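Local coordinates for heat shock protein 16 (Schizosaccharomyces pombe, PDB 3W1Z) that probably acts as a chaperone of the small heat shock protein family that binds unfolded proteins, and assembles into a 16-mer, at the interface of chains A and B and the interface of chains A and C. Numbering follows the deposited sequence. Chains: chain A/B/C, Heat shock protein 16.

Contact 1 and contact 2 lie about 20 Å apart, measured between the centres of their C-alpha atoms, and chain A takes part in both through its N-terminal segment: residues 19-21 reach chain B, while A:Val13, A:Leu16 and A:Phe17 meet chain C. The same types of element recur. Strands 39-43 and 98-105 receive the segment in chain B at contact 1, and in chain A they supply A:Ile39, A:Asp40 and A:Arg102 to contact 2. Contact 2 belongs to a two-fold symmetric interface and contact 1 to one that is not exactly two-fold, so together they can tie a dimer to a further subunit of the 16-mer.

Contact 1: the interface of chains A and B. Residues chain A 19-21; chain B 41, 43, 48, 103-107.
A:Phe20 anchors the N-terminal segment of chain A on the alpha-crystallin domain of chain B, combining a backbone hydrogen bond with insertion of its ring. The polar part is main chain on both sides: the amide N of B:Thr105, at the end of strand 98-105, donates to the carbonyl O of A:Phe20 at 2.8 Å. The donor lies in the carbonyl plane, with 150° at the hydrogen, so the bond is fairly straight. Beside it, CB of B:Thr105 rests 3.5 Å from the carbonyl O of A:Asp19.

The apolar part centres on the phenyl ring, whose CG is anti to the carbonyl carbon (chi1 -75°). The ring is sandwiched. On one face B:Val41 brings its CG1 branch, anti to its own backbone N, to 3.7 Å from CD1 of A:Phe20. On the opposite face CD of B:Pro107 makes a CH-pi contact, 3.5 Å from CE1 of A:Phe20 and offset toward the rim; the two side chains cross at about a right angle. At the far tip, the carboxylate OE1 of B:Glu43 approaches CZ of A:Phe20 at 3.9 Å.

Nearer the backbone, CG2 of A:Val21 packs obliquely against CG2 of B:Ile104 at 4.0 Å, extending the hydrophobic contact past the hydrogen bond. With the carbonyl held and the ring gripped on both faces, the site fastens the N-terminal loop of one subunit to the domain of another and so probably helps to build the 16-mer.

Contact 2: the interface of chains A and C. Residues chain A 13, 16-17, 37-40, 102; chain C 92-95.
C:Glu94 carries most of the polar contacts in this patch, reaching from its backbone to the guanidinium of A:Arg102. Its CB lies 3.5 Å from the carbonyl O of A:Ile39, which also accepts the amide N of C:Glu94 at 3.1 Å from above the carbonyl plane. From CG, anti to the carbonyl carbon (chi1 -72°), the chain runs extended past the same carbonyl, bringing the carboxylate tip to tip with A:Arg102, their planes 2° apart. OE1 of C:Glu94 takes NH1 of A:Arg102 at 2.8 Å on its syn lone pair, forming a salt bridge, and the amide N of A:Ile39 from above the carboxylate plane. OE2 of C:Glu94 likewise uses its syn lone pair for NH2 of A:Arg102, at 2.9 Å, and receives the indole NE1 of C:Trp92 from above the plane. The carbonyls of A:Pro37 and A:Val13 hold the guanidinium in position from its own chain. An alanine in place of C:Glu94 would probably leave A:Arg102 without its charged partner across the interface and the C:Trp92 indole less firmly oriented.

A:Leu16 lays CD2 over the five-membered ring of C:Trp92, 3.5 Å from CE2, while the ring of A:Phe17 meets the six-membered ring edge-to-face, planes 81° apart. The carboxylate OD2 of A:Asp40 accepts the amide N of C:Arg95 at 2.8 Å on its syn lone pair. In the fold, A:Asp40 of strand 39-43 forms an antiparallel beta bridge with C:Ser93 of strand 90-93, and A:Arg102 points in from strand 98-105.

Contact 1: the interface of chains A and B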
loop_
_atom_site.group_PDB
_atom_site.type_symbol
_atom_site.label_atom_id
_atom_site.label_comp_id
_atom_site.label_asym_id
_atom_site.label_seq_id
_atom_site.Cartn_x
_atom_site.Cartn_y
_atom_site.Cartn_z
ATOM N N ASP A 19 -36.716 0.579 -26.411
ATOM C CA ASP A 19 -37.803 1.551 -26.384
ATOM C C ASP A 19 -38.354 1.700 -24.970
ATOM O O ASP A 19 -38.989 2.702 -24.643
ATOM C CB ASP A 19 -38.933 1.123 -27.323
ATOM C CG ASP A 19 -38.537 1.188 -28.783
ATOM O OD1 ASP A 19 -37.836 2.147 -29.168
ATOM O OD2 ASP A 19 -38.928 0.280 -29.546
ATOM N N PHE A 20 -38.117 0.690 -24.138
ATOM C CA PHE A 20 -38.661 0.668 -22.784
ATOM C C PHE A 20 -37.912 1.544 -21.781
ATOM O O PHE A 20 -38.527 2.313 -21.045
ATOM C CB PHE A 20 -38.743 -0.768 -22.259
ATOM C CG PHE A 20 -39.861 -1.571 -22.859
ATOM C CD1 PHE A 20 -41.116 -1.581 -22.271
ATOM C CD2 PHE A 20 -39.659 -2.316 -24.008
ATOM C CE1 PHE A 20 -42.148 -2.320 -22.817
ATOM C CE2 PHE A 20 -40.687 -3.057 -24.560
ATOM C CZ PHE A 20 -41.933 -3.059 -23.963
ATOM N N VAL A 21 -36.586 1.425 -21.752
ATOM C CA VAL A 21 -35.782 2.095 -20.729
ATOM C C VAL A 21 -34.560 2.804 -21.310
ATOM O O VAL A 21 -33.778 2.212 -22.053
ATOM C CB VAL A 21 -35.300 1.099 -19.645
ATOM C CG1 VAL A 21 -34.484 1.818 -18.577
ATOM C CG2 VAL A 21 -36.478 0.365 -19.017
ATOM N N VAL B 41 -38.531 -6.219 -17.364
ATOM C CA VAL B 41 -39.674 -5.917 -18.217
ATOM C C VAL B 41 -39.890 -7.044 -19.216
ATOM O O VAL B 41 -38.967 -7.432 -19.932
ATOM C CB VAL B 41 -39.487 -4.588 -18.983
ATOM C CG1 VAL B 41 -40.625 -4.375 -19.970
ATOM C CG2 VAL B 41 -39.395 -3.420 -18.015
ATOM N N GLU B 43 -42.841 -8.860 -22.181
ATOM C CA GLU B 43 -43.968 -8.547 -23.050
ATOM C C GLU B 43 -44.578 -9.795 -23.683
ATOM O O GLU B 43 -43.912 -10.505 -24.435
ATOM C CB GLU B 43 -43.531 -7.569 -24.139
ATOM C CG GLU B 43 -44.666 -7.037 -24.988
ATOM C CD GLU B 43 -44.191 -6.073 -26.058
ATOM O OE1 GLU B 43 -42.965 -5.974 -26.268
ATOM O OE2 GLU B 43 -45.043 -5.412 -26.686
ATOM N N VAL B 48 -48.013 -6.752 -20.908
ATOM C CA VAL B 48 -46.684 -6.245 -20.591
ATOM C C VAL B 48 -46.533 -6.217 -19.074
ATOM O O VAL B 48 -47.295 -5.544 -18.388
ATOM C CB VAL B 48 -46.472 -4.821 -21.136
ATOM C CG1 VAL B 48 -45.148 -4.256 -20.642
ATOM C CG2 VAL B 48 -46.529 -4.814 -22.656
ATOM N N THR B 103 -38.886 5.132 -14.251
ATOM C CA THR B 103 -39.877 5.254 -15.309
ATOM C C THR B 103 -39.608 4.317 -16.482
ATOM O O THR B 103 -38.528 4.336 -17.062
ATOM C CB THR B 103 -39.917 6.680 -15.839
ATOM O OG1 THR B 103 -40.369 7.556 -14.800
ATOM C CG2 THR B 103 -40.865 6.773 -17.026
ATOM N N ILE B 104 -40.606 3.511 -16.834
ATOM C CA ILE B 104 -40.550 2.662 -18.020
ATOM C C ILE B 104 -41.481 3.202 -19.105
ATOM O O ILE B 104 -42.666 3.425 -18.859
ATOM C CB ILE B 104 -40.991 1.213 -17.703
ATOM C CG1 ILE B 104 -40.614 0.817 -16.272
ATOM C CG2 ILE B 104 -40.439 0.234 -18.750
ATOM C CD1 ILE B 104 -39.128 0.613 -16.039
ATOM N N THR B 105 -40.951 3.409 -20.309
ATOM C CA THR B 105 -41.788 3.794 -21.444
ATOM C C THR B 105 -42.408 2.547 -22.065
ATOM O O THR B 105 -41.707 1.579 -22.358
ATOM C CB THR B 105 -40.999 4.569 -22.525
ATOM O OG1 THR B 105 -40.584 5.838 -22.007
ATOM C CG2 THR B 105 -41.859 4.801 -23.765
ATOM N N ILE B 106 -43.723 2.567 -22.250
ATOM C CA ILE B 106 -44.419 1.439 -22.851
ATOM C C ILE B 106 -44.808 1.795 -24.279
ATOM O O ILE B 106 -45.728 2.582 -24.497
ATOM C CB ILE B 106 -45.687 1.074 -22.054
ATOM C CG1 ILE B 106 -45.430 1.186 -20.547
ATOM C CG2 ILE B 106 -46.174 -0.320 -22.424
ATOM C CD1 ILE B 106 -44.439 0.172 -20.014
ATOM N N PRO B 107 -44.109 1.208 -25.262
ATOM C CA PRO B 107 -44.369 1.490 -26.677
ATOM C C PRO B 107 -45.756 1.032 -27.117
ATOM O O PRO B 107 -46.388 1.698 -27.931
ATOM C CB PRO B 107 -43.279 0.688 -27.402
ATOM C CG PRO B 107 -42.881 -0.378 -26.435
ATOM C CD PRO B 107 -43.006 0.249 -25.081
#

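Contact 2: the interface of chains A and C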
loop_
_atom_site.group_PDB
_atom_site.type_symbol
_atom_site.label_atom_id
_atom_site.label_comp_id
_atom_site.label_asym_id
_atom_site.label_seq_id
_atom_site.Cartn_x
_atom_site.Cartn_y
_atom_site.Cartn_z
ATOM N N VAL A 13 -24.658 -2.151 -21.441
ATOM C CA VAL A 13 -26.118 -2.150 -21.511
ATOM C C VAL A 13 -26.581 -3.513 -22.035
ATOM O O VAL A 13 -26.126 -3.984 -23.079
ATOM C CB VAL A 13 -26.680 -0.929 -22.310
ATOM C CG1 VAL A 13 -25.603 0.129 -22.503
ATOM C CG2 VAL A 13 -27.283 -1.328 -23.655
ATOM N N LEU A 16 -30.177 -3.815 -26.042
ATOM C CA LEU A 16 -29.757 -2.773 -26.978
ATOM C C LEU A 16 -30.910 -2.000 -27.620
ATOM O O LEU A 16 -31.937 -2.577 -27.979
ATOM C CB LEU A 16 -28.867 -3.374 -28.071
ATOM C CG LEU A 16 -27.664 -4.194 -27.598
ATOM C CD1 LEU A 16 -26.817 -4.638 -28.780
ATOM C CD2 LEU A 16 -26.831 -3.403 -26.608
ATOM N N PHE A 17 -30.710 -0.690 -27.761
ATOM C CA PHE A 17 -31.644 0.201 -28.451
ATOM C C PHE A 17 -33.068 0.106 -27.911
ATOM O O PHE A 17 -34.032 0.141 -28.674
ATOM C CB PHE A 17 -31.638 -0.077 -29.958
ATOM C CG PHE A 17 -30.262 -0.151 -30.559
ATOM C CD1 PHE A 17 -29.497 0.992 -30.718
ATOM C CD2 PHE A 17 -29.740 -1.364 -30.979
ATOM C CE1 PHE A 17 -28.232 0.925 -31.278
ATOM C CE2 PHE A 17 -28.477 -1.437 -31.538
ATOM C CZ PHE A 17 -27.723 -0.291 -31.688
ATOM N N PRO A 37 -22.242 -11.934 -23.079
ATOM C CA PRO A 37 -21.705 -12.297 -24.395
ATOM C C PRO A 37 -21.647 -11.078 -25.307
ATOM O O PRO A 37 -22.654 -10.397 -25.494
ATOM C CB PRO A 37 -22.733 -13.299 -24.923
ATOM C CG PRO A 37 -23.351 -13.884 -23.698
ATOM C CD PRO A 37 -23.397 -12.765 -22.700
ATOM N N SER A 38 -20.471 -10.819 -25.869
ATOM C CA SER A 38 -20.225 -9.575 -26.589
ATOM C C SER A 38 -21.024 -9.497 -27.880
ATOM O O SER A 38 -21.151 -10.481 -28.608
ATOM C CB SER A 38 -18.731 -9.397 -26.868
ATOM O OG SER A 38 -18.010 -9.222 -25.664
ATOM N N ILE A 39 -21.561 -8.316 -28.161
ATOM C CA ILE A 39 -22.455 -8.149 -29.298
ATOM C C ILE A 39 -22.053 -7.007 -30.228
ATOM O O ILE A 39 -21.869 -5.868 -29.796
ATOM C CB ILE A 39 -23.915 -7.958 -28.833
ATOM C CG1 ILE A 39 -24.442 -9.251 -28.208
ATOM C CG2 ILE A 39 -24.798 -7.527 -29.994
ATOM C CD1 ILE A 39 -25.870 -9.159 -27.728
ATOM N N ASP A 40 -21.908 -7.337 -31.508
ATOM C CA ASP A 40 -21.701 -6.353 -32.560
ATOM C C ASP A 40 -22.945 -6.279 -33.436
ATOM O O ASP A 40 -23.553 -7.299 -33.744
ATOM C CB ASP A 40 -20.492 -6.728 -33.414
ATOM C CG ASP A 40 -19.194 -6.204 -32.844
ATOM O OD1 ASP A 40 -18.197 -6.158 -33.595
ATOM O OD2 ASP A 40 -19.170 -5.832 -31.651
ATOM N N ARG A 102 -30.190 -11.559 -23.823
ATOM C CA ARG A 102 -30.008 -10.195 -24.320
ATOM C C ARG A 102 -30.981 -9.860 -25.450
ATOM O O ARG A 102 -31.185 -10.658 -26.366
ATOM C CB ARG A 102 -28.560 -9.954 -24.767
ATOM C CG ARG A 102 -27.534 -10.080 -23.645
ATOM C CD ARG A 102 -26.164 -9.556 -24.062
ATOM N NE ARG A 102 -26.099 -8.097 -24.061
ATOM C CZ ARG A 102 -25.056 -7.395 -24.496
ATOM N NH1 ARG A 102 -23.989 -8.019 -24.974
ATOM N NH2 ARG A 102 -25.083 -6.069 -24.459
ATOM N N TRP C 92 -23.790 -1.098 -33.087
ATOM C CA TRP C 92 -23.283 -1.384 -31.746
ATOM C C TRP C 92 -22.013 -2.229 -31.813
ATOM O O TRP C 92 -21.970 -3.224 -32.533
ATOM C CB TRP C 92 -24.348 -2.119 -30.933
ATOM C CG TRP C 92 -24.137 -2.044 -29.457
ATOM C CD1 TRP C 92 -23.552 -2.987 -28.661
ATOM C CD2 TRP C 92 -24.511 -0.965 -28.595
ATOM N NE1 TRP C 92 -23.540 -2.560 -27.355
ATOM C CE2 TRP C 92 -24.123 -1.321 -27.288
ATOM C CE3 TRP C 92 -25.137 0.268 -28.801
ATOM C CZ2 TRP C 92 -24.341 -0.488 -26.192
ATOM C CZ3 TRP C 92 -25.352 1.092 -27.713
ATOM C CH2 TRP C 92 -24.955 0.711 -26.425
ATOM N N SER C 93 -20.971 -1.832 -31.085
ATOM C CA SER C 93 -19.748 -2.632 -31.056
ATOM C C SER C 93 -19.230 -2.936 -29.650
ATOM O O SER C 93 -18.723 -2.049 -28.963
ATOM C CB SER C 93 -18.655 -1.915 -31.852
ATOM O OG SER C 93 -17.397 -2.541 -31.668
ATOM N N GLU C 94 -19.362 -4.189 -29.222
ATOM C CA GLU C 94 -18.653 -4.679 -28.041
ATOM C C GLU C 94 -17.399 -5.509 -28.343
ATOM O O GLU C 94 -16.605 -5.786 -27.444
ATOM C CB GLU C 94 -19.606 -5.450 -27.126
ATOM C CG GLU C 94 -20.589 -4.549 -26.399
ATOM C CD GLU C 94 -21.821 -5.287 -25.925
ATOM O OE1 GLU C 94 -21.817 -6.535 -25.959
ATOM O OE2 GLU C 94 -22.797 -4.617 -25.526
ATOM N N ARG C 95 -17.213 -5.892 -29.603
ATOM C CA ARG C 95 -16.172 -6.861 -29.942
ATOM C C ARG C 95 -14.802 -6.226 -30.136
ATOM O O ARG C 95 -14.677 -5.142 -30.701
ATOM C CB ARG C 95 -16.559 -7.682 -31.177
ATOM C CG ARG C 95 -17.684 -8.677 -30.937
ATOM C CD ARG C 95 -17.871 -9.602 -32.130
ATOM N NE ARG C 95 -16.753 -10.529 -32.289
ATOM C CZ ARG C 95 -16.442 -11.140 -33.428
ATOM N NH1 ARG C 95 -17.157 -10.916 -34.522
ATOM N NH2 ARG C 95 -15.409 -11.968 -33.478
#